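Local coordinates for microtubule-associated protein 1 light chain 3 (PDB 4EOY), which is the ubiquitin-like Atg8 of Plasmodium falciparum, binds a peptide of its partner Atg3 and probably acts in an autophagy-related conjugation pathway, at residues D10-F14 / E15-A19; D112-G115 / Y116-E120. The protein carries 3 engineered substitutions. All coordinates share one frame; numbering follows the deposited sequence.

Contact 1 of 2, residues D10-F14 / E15-A19. With CA (calcium ion), chain I.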
ATOM      1  N   ASP A  10      13.307   3.717  -7.032  1.00 35.59           N
ATOM      2  CA  ASP A  10      14.011   3.748  -8.309  1.00 41.97           C
ATOM      3  C   ASP A  10      13.383   4.774  -9.259  1.00 48.89           C
ATOM      4  O   ASP A  10      14.036   5.271 -10.189  1.00 42.40           O
ATOM      5  CB  ASP A  10      13.994   2.353  -8.951  1.00 53.65           C
ATOM      6  CG  ASP A  10      14.258   1.223  -7.940  1.00 47.67           C
ATOM      7  OD1 ASP A  10      14.588   1.505  -6.768  1.00 59.83           O
ATOM      8  OD2 ASP A  10      14.119   0.048  -8.313  1.00 43.79           O
ATOM      9  N   GLU A  11      12.104   5.070  -9.023  1.00 49.03           N
ATOM     10  CA  GLU A  11      11.329   5.995  -9.845  1.00 42.66           C
ATOM     11  C   GLU A  11      11.549   7.445  -9.454  1.00 44.62           C
ATOM     12  O   GLU A  11      11.690   8.306 -10.329  1.00 41.46           O
ATOM     13  CB  GLU A  11       9.832   5.688  -9.713  1.00 51.40           C
ATOM     14  CG  GLU A  11       9.324   4.553 -10.588  1.00 58.27           C
ATOM     15  CD  GLU A  11       8.015   3.965 -10.083  1.00 73.96           C
ATOM     16  OE1 GLU A  11       7.797   2.750 -10.281  1.00 80.24           O
ATOM     17  OE2 GLU A  11       7.204   4.711  -9.487  1.00 69.66           O
ATOM     18  N   VAL A  12      11.529   7.706  -8.144  1.00 38.70           N
ATOM     19  CA  VAL A  12      11.627   9.064  -7.582  1.00 34.16           C
ATOM     20  C   VAL A  12      12.811   9.174  -6.632  1.00 26.64           C
ATOM     21  O   VAL A  12      13.052   8.272  -5.849  1.00 33.87           O
ATOM     22  CB  VAL A  12      10.371   9.416  -6.751  1.00 32.06           C
ATOM     23  CG1 VAL A  12      10.437  10.851  -6.265  1.00 32.02           C
ATOM     24  CG2 VAL A  12       9.098   9.162  -7.545  1.00 30.99           C
ATOM     25  N   SER A  13      13.513  10.294  -6.672  1.00 28.52           N
ATOM     26  CA  SER A  13      14.666  10.534  -5.787  1.00 38.77           C
ATOM     27  C   SER A  13      14.268  10.669  -4.325  1.00 33.74           C
ATOM     28  O   SER A  13      13.156  11.108  -4.039  1.00 37.33           O
ATOM     29  CB  SER A  13      15.377  11.824  -6.194  1.00 44.75           C
ATOM     30  OG  SER A  13      14.483  12.925  -6.110  1.00 42.15           O
ATOM     31  N   PHE A  14      15.184  10.333  -3.413  1.00 34.58           N
ATOM     32  CA  PHE A  14      14.936  10.422  -1.956  1.00 33.23           C
ATOM     33  C   PHE A  14      14.417  11.799  -1.540  1.00 37.91           C
ATOM     34  O   PHE A  14      13.507  11.909  -0.707  1.00 42.32           O
ATOM     35  CB  PHE A  14      16.194  10.102  -1.152  1.00 30.31           C
ATOM     36  CG  PHE A  14      16.039  10.333   0.336  1.00 33.89           C
ATOM     37  CD1 PHE A  14      15.461   9.371   1.145  1.00 36.07           C
ATOM     38  CD2 PHE A  14      16.466  11.519   0.920  1.00 34.76           C
ATOM     39  CE1 PHE A  14      15.317   9.584   2.503  1.00 35.30           C
ATOM     40  CE2 PHE A  14      16.317  11.739   2.281  1.00 42.08           C
ATOM     41  CZ  PHE A  14      15.740  10.769   3.074  1.00 35.50           C
ATOM     42  N   GLU A  15      14.991  12.840  -2.133  1.00 44.24           N
ATOM     43  CA  GLU A  15      14.677  14.228  -1.775  1.00 49.53           C
ATOM     44  C   GLU A  15      13.258  14.645  -2.211  1.00 43.24           C
ATOM     45  O   GLU A  15      12.561  15.350  -1.473  1.00 42.17           O
ATOM     46  CB  GLU A  15      15.739  15.195  -2.329  1.00 54.78           C
ATOM     47  CG  GLU A  15      16.271  14.867  -3.724  1.00 72.40           C
ATOM     48  CD  GLU A  15      17.392  13.816  -3.742  1.00 77.47           C
ATOM     49  OE1 GLU A  15      17.627  13.130  -2.713  1.00 45.28           O
ATOM     50  OE2 GLU A  15      18.034  13.663  -4.810  1.00 90.26           O
ATOM     51  N   ASN A  16      12.836  14.192  -3.394  1.00 33.84           N
ATOM     52  CA  ASN A  16      11.462  14.422  -3.876  1.00 38.03           C
ATOM     53  C   ASN A  16      10.410  13.692  -3.045  1.00 40.45           C
ATOM     54  O   ASN A  16       9.402  14.286  -2.681  1.00 58.26           O
ATOM     55  CB  ASN A  16      11.323  14.034  -5.353  1.00 41.07           C
ATOM     56  CG  ASN A  16      12.024  15.015  -6.288  1.00 45.84           C
ATOM     57  OD1 ASN A  16      12.913  15.751  -5.872  1.00 48.16           O
ATOM     58  ND2 ASN A  16      11.631  15.017  -7.561  1.00 48.52           N
ATOM     59  N   ARG A  17      10.647  12.404  -2.769  1.00 30.80           N
ATOM     60  CA  ARG A  17       9.817  11.592  -1.852  1.00 26.99           C
ATOM     61  C   ARG A  17       9.653  12.178  -0.454  1.00 25.93           C
ATOM     62  O   ARG A  17       8.559  12.159   0.094  1.00 21.10           O
ATOM     63  CB  ARG A  17      10.383  10.162  -1.736  1.00 31.95           C
ATOM     64  CG  ARG A  17      10.097   9.273  -2.946  1.00 32.92           C
ATOM     65  CD  ARG A  17      11.226   8.294  -3.241  1.00 35.30           C
ATOM     66  NE  ARG A  17      11.728   7.676  -2.020  1.00 43.44           N
ATOM     67  CZ  ARG A  17      12.941   7.159  -1.867  1.00 30.50           C
ATOM     68  NH1 ARG A  17      13.815   7.145  -2.867  1.00 35.28           N
ATOM     69  NH2 ARG A  17      13.274   6.645  -0.694  1.00 32.35           N
ATOM     70  N   VAL A  18      10.738  12.687   0.125  1.00 30.06           N
ATOM     71  CA  VAL A  18      10.670  13.373   1.416  1.00 32.62           C
ATOM     72  C   VAL A  18       9.774  14.612   1.328  1.00 35.15           C
ATOM     73  O   VAL A  18       8.951  14.858   2.208  1.00 33.73           O
ATOM     74  CB  VAL A  18      12.079  13.769   1.919  1.00 36.08           C
ATOM     75  CG1 VAL A  18      11.984  14.600   3.185  1.00 31.33           C
ATOM     76  CG2 VAL A  18      12.919  12.529   2.175  1.00 34.09           C
ATOM     77  N   ALA A  19       9.925  15.368   0.245  1.00 44.50           N
ATOM     78  CA  ALA A  19       9.097  16.545  -0.002  1.00 37.87           C
ATOM     79  C   ALA A  19       7.628  16.160  -0.206  1.00 47.40           C
ATOM     80  O   ALA A  19       6.743  16.818   0.323  1.00 47.83           O
ATOM     81  CB  ALA A  19       9.621  17.307  -1.213  1.00 52.44           C
TER
HETATM   82 CA    CA I 203      12.556  11.866  -2.462  1.00 74.95          CA

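Contact 2 of 2, residues D112-G115 / Y116-E120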
ATOM      1  N   ASP A 112       9.185   4.394   6.543  1.00 28.90           N
ATOM      2  CA  ASP A 112      10.469   4.584   5.914  1.00 25.91           C
ATOM      3  C   ASP A 112      10.980   5.996   6.200  1.00 25.35           C
ATOM      4  O   ASP A 112      10.204   6.899   6.458  1.00 25.35           O
ATOM      5  CB  ASP A 112      10.311   4.355   4.413  1.00 28.81           C
ATOM      6  CG  ASP A 112      11.630   4.215   3.689  1.00 38.14           C
ATOM      7  OD1 ASP A 112      12.352   5.224   3.553  1.00 45.34           O
ATOM      8  OD2 ASP A 112      11.928   3.091   3.224  1.00 49.75           O
ATOM      9  N   GLU A 113      12.292   6.178   6.135  1.00 25.45           N
ATOM     10  CA  GLU A 113      12.902   7.475   6.356  1.00 30.06           C
ATOM     11  C   GLU A 113      12.373   8.538   5.390  1.00 29.84           C
ATOM     12  O   GLU A 113      12.311   9.714   5.745  1.00 31.62           O
ATOM     13  CB  GLU A 113      14.431   7.366   6.242  1.00 32.84           C
ATOM     14  CG  GLU A 113      15.161   8.668   6.525  1.00 38.09           C
ATOM     15  CD  GLU A 113      16.597   8.465   6.979  1.00 51.67           C
ATOM     16  OE1 GLU A 113      17.254   7.525   6.477  1.00 38.23           O
ATOM     17  OE2 GLU A 113      17.068   9.256   7.831  1.00 67.07           O
ATOM     18  N   ASP A 114      11.982   8.125   4.185  1.00 27.16           N
ATOM     19  CA  ASP A 114      11.425   9.057   3.203  1.00 33.33           C
ATOM     20  C   ASP A 114       9.973   9.504   3.513  1.00 33.07           C
ATOM     21  O   ASP A 114       9.412  10.332   2.787  1.00 36.39           O
ATOM     22  CB  ASP A 114      11.547   8.505   1.763  1.00 33.26           C
ATOM     23  CG  ASP A 114      10.690   7.274   1.505  1.00 27.63           C
ATOM     24  OD1 ASP A 114       9.854   6.892   2.343  1.00 28.67           O
ATOM     25  OD2 ASP A 114      10.861   6.694   0.423  1.00 34.25           O
ATOM     26  N   GLY A 115       9.384   8.968   4.583  1.00 27.15           N
ATOM     27  CA  GLY A 115       8.031   9.353   5.010  1.00 25.85           C
ATOM     28  C   GLY A 115       6.927   8.367   4.632  1.00 28.23           C
ATOM     29  O   GLY A 115       5.807   8.470   5.129  1.00 21.63           O
ATOM     30  N   TYR A 116       7.242   7.411   3.753  1.00 28.88           N
ATOM     31  CA  TYR A 116       6.256   6.448   3.259  1.00 20.60           C
ATOM     32  C   TYR A 116       6.190   5.195   4.123  1.00 19.03           C
ATOM     33  O   TYR A 116       7.197   4.757   4.689  1.00 18.19           O
ATOM     34  CB  TYR A 116       6.580   6.021   1.813  1.00 21.16           C
ATOM     35  CG  TYR A 116       6.134   6.991   0.742  1.00 19.63           C
ATOM     36  CD1 TYR A 116       4.773   7.161   0.456  1.00 19.44           C
ATOM     37  CD2 TYR A 116       7.059   7.748   0.026  1.00 18.15           C
ATOM     38  CE1 TYR A 116       4.342   8.064  -0.506  1.00 18.24           C
ATOM     39  CE2 TYR A 116       6.638   8.658  -0.935  1.00 20.61           C
ATOM     40  CZ  TYR A 116       5.270   8.808  -1.195  1.00 21.07           C
ATOM     41  OH  TYR A 116       4.828   9.700  -2.155  1.00 27.63           O
ATOM     42  N   LEU A 117       4.992   4.614   4.219  1.00 16.64           N
ATOM     43  CA  LEU A 117       4.851   3.264   4.704  1.00 16.09           C
ATOM     44  C   LEU A 117       4.855   2.319   3.503  1.00 19.90           C
ATOM     45  O   LEU A 117       3.921   2.318   2.681  1.00 18.78           O
ATOM     46  CB  LEU A 117       3.577   3.089   5.507  1.00 16.10           C
ATOM     47  CG  LEU A 117       3.411   1.707   6.159  1.00 15.43           C
ATOM     48  CD1 LEU A 117       4.505   1.523   7.188  1.00 16.83           C
ATOM     49  CD2 LEU A 117       2.015   1.556   6.755  1.00 15.83           C
ATOM     50  N   TYR A 118       5.906   1.509   3.403  1.00 21.55           N
ATOM     51  CA  TYR A 118       6.039   0.569   2.294  1.00 21.40           C
ATOM     52  C   TYR A 118       5.475  -0.767   2.695  1.00 20.42           C
ATOM     53  O   TYR A 118       5.801  -1.308   3.769  1.00 30.77           O
ATOM     54  CB  TYR A 118       7.500   0.409   1.900  1.00 25.50           C
ATOM     55  CG  TYR A 118       8.057   1.580   1.116  1.00 22.51           C
ATOM     56  CD1 TYR A 118       8.616   2.665   1.763  1.00 24.57           C
ATOM     57  CD2 TYR A 118       8.025   1.590  -0.270  1.00 25.98           C
ATOM     58  CE1 TYR A 118       9.118   3.736   1.055  1.00 24.86           C
ATOM     59  CE2 TYR A 118       8.538   2.654  -0.987  1.00 26.98           C
ATOM     60  CZ  TYR A 118       9.075   3.729  -0.314  1.00 26.16           C
ATOM     61  OH  TYR A 118       9.570   4.794  -1.048  1.00 28.44           O
ATOM     62  N   MET A 119       4.575  -1.272   1.873  1.00 17.35           N
ATOM     63  CA  MET A 119       3.959  -2.575   2.101  1.00 21.25           C
ATOM     64  C   MET A 119       4.064  -3.421   0.839  1.00 21.93           C
ATOM     65  O   MET A 119       4.058  -2.897  -0.286  1.00 22.08           O
ATOM     66  CB  MET A 119       2.498  -2.401   2.510  1.00 26.93           C
ATOM     67  CG  MET A 119       2.341  -1.745   3.877  1.00 23.90           C
ATOM     68  SD  MET A 119       0.617  -1.771   4.360  1.00 36.23           S
ATOM     69  CE  MET A 119       0.350  -3.514   4.716  1.00 33.38           C
ATOM     70  N   GLU A 120       4.190  -4.727   1.007  1.00 21.53           N
ATOM     71  CA  GLU A 120       4.462  -5.589  -0.142  1.00 20.11           C
ATOM     72  C   GLU A 120       3.523  -6.748  -0.192  1.00 17.67           C
ATOM     73  O   GLU A 120       3.062  -7.212   0.839  1.00 18.17           O
ATOM     74  CB  GLU A 120       5.903  -6.107  -0.076  1.00 26.68           C
ATOM     75  CG  GLU A 120       6.953  -5.011  -0.195  1.00 27.39           C
ATOM     76  CD  GLU A 120       8.361  -5.541  -0.125  1.00 37.00           C
ATOM     77  OE1 GLU A 120       8.635  -6.329   0.801  1.00 53.21           O
ATOM     78  OE2 GLU A 120       9.194  -5.164  -0.987  1.00 40.51           O
TER

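Contact 1 of 2, residues D10-F14 / E15-A19
The guanidinium of R17 folds back along the chain to reach the carbonyl of V12, while the ring of F14 rests against V18 one helical turn on. R17 NH1 donates to V12 O over 3.3 Å with a nearly straight N-H (176°), and the acceptor lies in the guanidinium plane, at its edge. Bends at chi2 and chi3 curl the arginine chain past V12, whose CG1 lies 3.7 Å from R17 CG and also packs on N16 CB. F14 CA lies over one guanidinium face, and the ring plane stands perpendicular to that face. The other terminal nitrogen, NH2, forms a salt bridge with D114, so NH1 and NH2 are held by different acceptors. The backbone bonds that open the helix run from R17 N to S13 O (3.1 Å) and from V18 N to F14 O (3.0 Å). S13 OG accepts a weak bond from N16 N at 3.4 Å, giving the first turn a side-chain cap. V18 CG2 sits over the F14 ring in a CH-pi contact, 3.6 Å from the centroid; the ring swings away from the backbone N (chi1 173°), which brings its face to this methyl. A calcium ion is placed 1.9 Å from S13 O and 2.0 Å from F14 O, both short for calcium, so this coordination is doubtful. Through its bond from N16 N, S13 is the N-cap of helix 14-27, at the junction with helix 8-11 in the N-terminal helical region that Atg8 proteins add to the ubiquitin fold.

Contact 2 of 2, residues D112-G115 / Y116-E120
D114 turns its carboxylate back over the turn and binds two groups of the following chain, Y116 N and Y118 OH. The tight part lies here. OD1 accepts from Y116 N at 3.0 Å, met on its anti side but 30° out of the carboxylate plane, and it also touches Y116 CB. OD2 receives the phenol proton of Y118 at 2.7 Å through its syn lone pair. Carboxylate and Y118 ring are nearly coplanar, so the acid meets the ring at its edge rather than over a face. Against Y116 the same carboxylate is turned almost at a right angle, again at the ring edge. Y116 is buried and packs on an aromatic side chain of the bound Atg3 peptide. The first torsion of D114 (chi1 67°) sets CG between the backbone N and carbonyl carbon, aiming the acid at the strand. The turn itself, type I from D112 to G115, is closed by G115 N to D112 O at 2.9 Å, and D114 N to D112 OD1 at 3.0 Å adds an Asx turn. D112 N then grips Y116 O at 2.7 Å.

The carboxylate of D112 is held more loosely against the strand. It makes no hydrogen bond to Y118 but packs against the ring, steeply inclined to it, with D112 CB at the ring edge 3.6 Å from Y118 CD1. Its OD2 finds its strong partner in K9, which also makes a cation-pi contact with Y118. E113 is exposed, its CB pointing away from residues 116-120. OD2 of D114 is shared with R17 in a salt bridge; a carboxylate met by an arginine, a phenol and a backbone N-H would probably stay ionised, and these donors fix its orientation.

How the contacts relate
Contact 1 closes before contact 2 opens, nearly a hundred residues further along the chain, yet their centres lie 12 Å apart on the same side of the chain's centre. Contact 1 starts helix 14-27; contact 2 leads out of helix 103-110 into strand 117-122, an inner strand of the four-stranded sheet. They meet directly: R17 NH2 reaches D114 OD2 at 2.7 Å, and F14 and V18 pack on the CA atom of D114. This salt bridge and the packing of F14 and V18 therefore fasten the start of helix 14-27 to the turn that feeds the ubiquitin-like sheet, next to a tyrosine that touches the Atg3 peptide.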